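Local structure of CELL division control protein 6 (Pyrobaculum aerophilum, 1FNN) at residues L286-I297 with Y338-V348. The protein binds ADP with magnesium through an AAA+ ATPase core and is probably involved in regulating the initiation of DNA replication. Sequence-based numbering, arbitrary orientation.
Sequences LPLHEKLFLLAI and YLNDLREKGIV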
# COMPACT_ATOMS: atom_id res chain seq x y z
N LEU A 286 26.44 16.22 0.27
CA LEU A 286 26.30 16.83 -1.05
C LEU A 286 27.47 17.80 -1.23
O LEU A 286 27.77 18.61 -0.33
CB LEU A 286 24.97 17.59 -1.16
CG LEU A 286 23.73 16.72 -0.80
CD1 LEU A 286 22.44 17.50 -0.92
CD2 LEU A 286 23.68 15.42 -1.60
N PRO A 287 27.88 17.96 -2.47
CA PRO A 287 28.82 19.00 -2.86
C PRO A 287 28.21 20.35 -2.55
O PRO A 287 26.97 20.48 -2.69
CB PRO A 287 28.91 18.89 -4.38
CG PRO A 287 28.64 17.44 -4.64
CD PRO A 287 27.64 17.00 -3.59
N LEU A 288 29.07 21.36 -2.35
CA LEU A 288 28.61 22.71 -2.12
C LEU A 288 27.52 23.20 -3.07
O LEU A 288 26.51 23.77 -2.65
CB LEU A 288 29.76 23.75 -2.20
CG LEU A 288 29.42 25.21 -2.02
CD1 LEU A 288 28.77 25.49 -0.67
CD2 LEU A 288 30.66 26.12 -2.16
N HIS A 289 27.74 23.22 -4.37
CA HIS A 289 26.80 23.75 -5.33
C HIS A 289 25.48 22.94 -5.40
O HIS A 289 24.52 23.50 -5.87
CB HIS A 289 27.47 23.90 -6.71
CG HIS A 289 28.18 25.24 -6.63
ND1 HIS A 289 27.58 26.41 -7.01
CD2 HIS A 289 29.44 25.55 -6.21
CE1 HIS A 289 28.44 27.40 -6.83
NE2 HIS A 289 29.56 26.90 -6.35
N GLU A 290 25.50 21.67 -5.12
CA GLU A 290 24.28 20.86 -5.02
C GLU A 290 23.47 21.28 -3.80
O GLU A 290 22.24 21.31 -3.85
CB GLU A 290 24.61 19.37 -4.96
CG GLU A 290 23.37 18.44 -4.94
CD GLU A 290 23.72 17.00 -5.22
OE1 GLU A 290 22.87 16.11 -5.00
OE2 GLU A 290 24.85 16.70 -5.68
N LYS A 291 24.11 21.60 -2.66
CA LYS A 291 23.48 22.24 -1.53
C LYS A 291 22.85 23.57 -1.89
O LYS A 291 21.71 23.86 -1.55
CB LYS A 291 24.40 22.53 -0.31
CG LYS A 291 24.92 21.24 0.36
CD LYS A 291 25.61 21.67 1.65
CE LYS A 291 25.98 20.58 2.60
NZ LYS A 291 27.18 19.80 2.16
N LEU A 292 23.56 24.43 -2.60
CA LEU A 292 23.09 25.72 -3.03
C LEU A 292 21.90 25.53 -3.99
O LEU A 292 20.94 26.29 -3.89
CB LEU A 292 24.23 26.51 -3.77
CG LEU A 292 25.39 26.95 -2.82
CD1 LEU A 292 26.57 27.49 -3.64
CD2 LEU A 292 24.90 28.00 -1.84
N PHE A 293 22.01 24.58 -4.89
CA PHE A 293 20.90 24.33 -5.81
C PHE A 293 19.68 23.78 -5.00
O PHE A 293 18.58 24.24 -5.30
CB PHE A 293 21.33 23.26 -6.80
CG PHE A 293 20.34 23.12 -7.94
CD1 PHE A 293 19.96 24.20 -8.69
CD2 PHE A 293 19.82 21.86 -8.21
CE1 PHE A 293 19.05 24.07 -9.74
CE2 PHE A 293 18.90 21.72 -9.26
CZ PHE A 293 18.53 22.82 -10.01
N LEU A 294 19.90 22.91 -4.02
CA LEU A 294 18.76 22.44 -3.23
C LEU A 294 18.16 23.58 -2.45
O LEU A 294 16.93 23.84 -2.49
CB LEU A 294 19.20 21.30 -2.31
CG LEU A 294 18.11 20.79 -1.33
CD1 LEU A 294 16.94 20.19 -2.13
CD2 LEU A 294 18.73 19.73 -0.42
N LEU A 295 19.04 24.45 -1.84
CA LEU A 295 18.52 25.67 -1.24
C LEU A 295 17.71 26.48 -2.22
O LEU A 295 16.64 27.05 -1.87
CB LEU A 295 19.63 26.58 -0.65
CG LEU A 295 19.20 27.86 0.04
CD1 LEU A 295 18.12 27.56 1.11
CD2 LEU A 295 20.40 28.48 0.77
N ALA A 296 18.14 26.58 -3.48
CA ALA A 296 17.41 27.38 -4.43
C ALA A 296 15.98 26.78 -4.67
O ALA A 296 15.06 27.50 -5.06
CB ALA A 296 18.13 27.32 -5.78
N ILE A 297 15.92 25.48 -4.86
CA ILE A 297 14.64 24.79 -5.12
C ILE A 297 13.74 25.06 -3.92
O ILE A 297 12.57 25.42 -4.04
CB ILE A 297 14.91 23.29 -5.29
CG1 ILE A 297 15.66 23.01 -6.61
CG2 ILE A 297 13.59 22.48 -5.27
CD1 ILE A 297 16.20 21.58 -6.66
N TYR A 338 23.18 17.82 -10.80
CA TYR A 338 22.84 17.91 -9.38
C TYR A 338 21.37 17.49 -9.20
O TYR A 338 21.08 16.84 -8.21
CB TYR A 338 22.98 19.33 -8.85
CG TYR A 338 24.43 19.86 -8.82
CD1 TYR A 338 24.62 21.20 -9.05
CD2 TYR A 338 25.51 19.04 -8.59
CE1 TYR A 338 25.91 21.75 -9.03
CE2 TYR A 338 26.81 19.57 -8.57
CZ TYR A 338 26.98 20.91 -8.79
OH TYR A 338 28.26 21.46 -8.78
N LEU A 339 20.49 17.96 -10.10
CA LEU A 339 19.08 17.56 -9.95
C LEU A 339 18.89 16.05 -10.04
O LEU A 339 18.15 15.44 -9.25
CB LEU A 339 18.20 18.23 -11.01
CG LEU A 339 16.69 17.88 -10.85
CD1 LEU A 339 16.20 18.35 -9.48
CD2 LEU A 339 15.98 18.55 -12.00
N ASN A 340 19.58 15.43 -11.00
CA ASN A 340 19.59 13.97 -11.09
C ASN A 340 20.00 13.28 -9.81
O ASN A 340 19.43 12.26 -9.46
CB ASN A 340 20.62 13.54 -12.15
CG ASN A 340 19.83 12.97 -13.30
OD1 ASN A 340 19.41 11.82 -13.12
ND2 ASN A 340 19.71 13.80 -14.32
N ASP A 341 21.08 13.79 -9.18
CA ASP A 341 21.54 13.19 -7.92
C ASP A 341 20.53 13.39 -6.80
O ASP A 341 20.23 12.48 -5.99
CB ASP A 341 22.93 13.80 -7.56
CG ASP A 341 23.51 13.19 -6.32
OD1 ASP A 341 23.86 11.99 -6.28
OD2 ASP A 341 23.67 13.87 -5.28
N LEU A 342 19.97 14.59 -6.67
CA LEU A 342 18.97 14.83 -5.60
C LEU A 342 17.74 13.93 -5.84
O LEU A 342 17.23 13.34 -4.88
CB LEU A 342 18.55 16.31 -5.65
CG LEU A 342 19.61 17.34 -5.24
CD1 LEU A 342 19.09 18.75 -5.60
CD2 LEU A 342 19.94 17.27 -3.73
N ARG A 343 17.37 13.73 -7.09
CA ARG A 343 16.24 12.83 -7.38
C ARG A 343 16.58 11.39 -7.00
O ARG A 343 15.82 10.68 -6.34
CB ARG A 343 15.91 12.86 -8.86
CG ARG A 343 14.69 12.04 -9.28
CD ARG A 343 14.77 11.73 -10.78
NE ARG A 343 15.48 10.47 -10.95
CZ ARG A 343 16.68 10.17 -11.40
NH1 ARG A 343 17.54 11.07 -11.83
NH2 ARG A 343 17.06 8.90 -11.44
N GLU A 344 17.76 10.92 -7.36
CA GLU A 344 18.23 9.56 -7.05
C GLU A 344 18.27 9.31 -5.57
O GLU A 344 17.93 8.22 -5.07
CB GLU A 344 19.63 9.42 -7.67
CG GLU A 344 20.02 8.08 -8.25
CD GLU A 344 19.26 7.88 -9.55
OE1 GLU A 344 18.67 8.90 -9.98
OE2 GLU A 344 19.25 6.77 -10.12
N LYS A 345 18.61 10.35 -4.78
CA LYS A 345 18.62 10.18 -3.33
C LYS A 345 17.25 10.34 -2.69
O LYS A 345 17.17 10.27 -1.46
CB LYS A 345 19.63 11.16 -2.69
CG LYS A 345 21.05 10.85 -3.24
CD LYS A 345 22.10 11.75 -2.62
CE LYS A 345 23.49 11.11 -2.93
NZ LYS A 345 24.47 12.03 -2.27
N GLY A 346 16.19 10.67 -3.42
CA GLY A 346 14.88 10.79 -2.74
C GLY A 346 14.72 12.13 -2.05
O GLY A 346 13.72 12.35 -1.35
N ILE A 347 15.60 13.10 -2.33
CA ILE A 347 15.51 14.41 -1.69
C ILE A 347 14.46 15.28 -2.34
O ILE A 347 13.75 16.07 -1.72
CB ILE A 347 16.90 15.13 -1.68
CG1 ILE A 347 17.86 14.29 -0.85
CG2 ILE A 347 16.79 16.52 -1.05
CD1 ILE A 347 19.33 14.69 -0.97
N VAL A 348 14.35 15.18 -3.67
CA VAL A 348 13.41 15.92 -4.50
C VAL A 348 12.66 14.92 -5.39
O VAL A 348 13.18 13.81 -5.54
CB VAL A 348 14.38 16.82 -5.29
CG1 VAL A 348 14.48 16.48 -6.75
CG2 VAL A 348 14.33 18.29 -4.91
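Tyr338 lays its ring flat on the first turn of helix 288-304, with the backbone N of Glu290 3.9 Å above the ring plane and over its centre. On the same face Glu290 CB makes a CH-pi contact, and farther out Tyr338 OH comes within 3.3 Å of His289 CB. With CG anti to the carbonyl carbon (chi1 -67°), the ring is directed toward the start of that helix, over the backbone of His289 and Glu290. Tyr338 CB lies 4.1 Å from Phe293 CD2. With an alanine here, the first turn would probably lose this cover over its backbone, and Glu290 CB its CH-pi partner. Leu339 sets its CB against the edge of the Phe293 ring, 4.0 Å from CE2. At Asp341 the carboxylate stands nearly perpendicular to that of Glu290 (89°), an acidic pairing whose modelled separation is doubtful.

Leu342 is the central knob, seated among Glu290, Phe293, Leu294 and Ile297. Its CD1 branch enters between Phe293 CD2 and Leu294 CB, while CD2 packs 3.8 Å from Leu286 CD1. Lys345, extended beyond CG, runs alongside Leu286, the two side chains pointing opposite ways, with Lys345 NZ 3.5 Å from Leu286 CD2. A Schellman motif at Gly346 ends the helix and turns the chain back, bringing Ile347 CG2 to 3.8 Å from Leu294 CD2; Val348 CG2 then meets Ile297 CD1.

Segments 288-297 and 338-344 cross at -77° within the C-terminal winged-helix domain, consistent with its helix-turn-helix-related core. Helix 311-324 packs beside them, its Tyr318 hydrogen-bonded to His289 ND1; helix 280-285 touches Leu294 and Ile347, helix 373-387 reaches Leu294, and strand 349-352 follows directly from Val348.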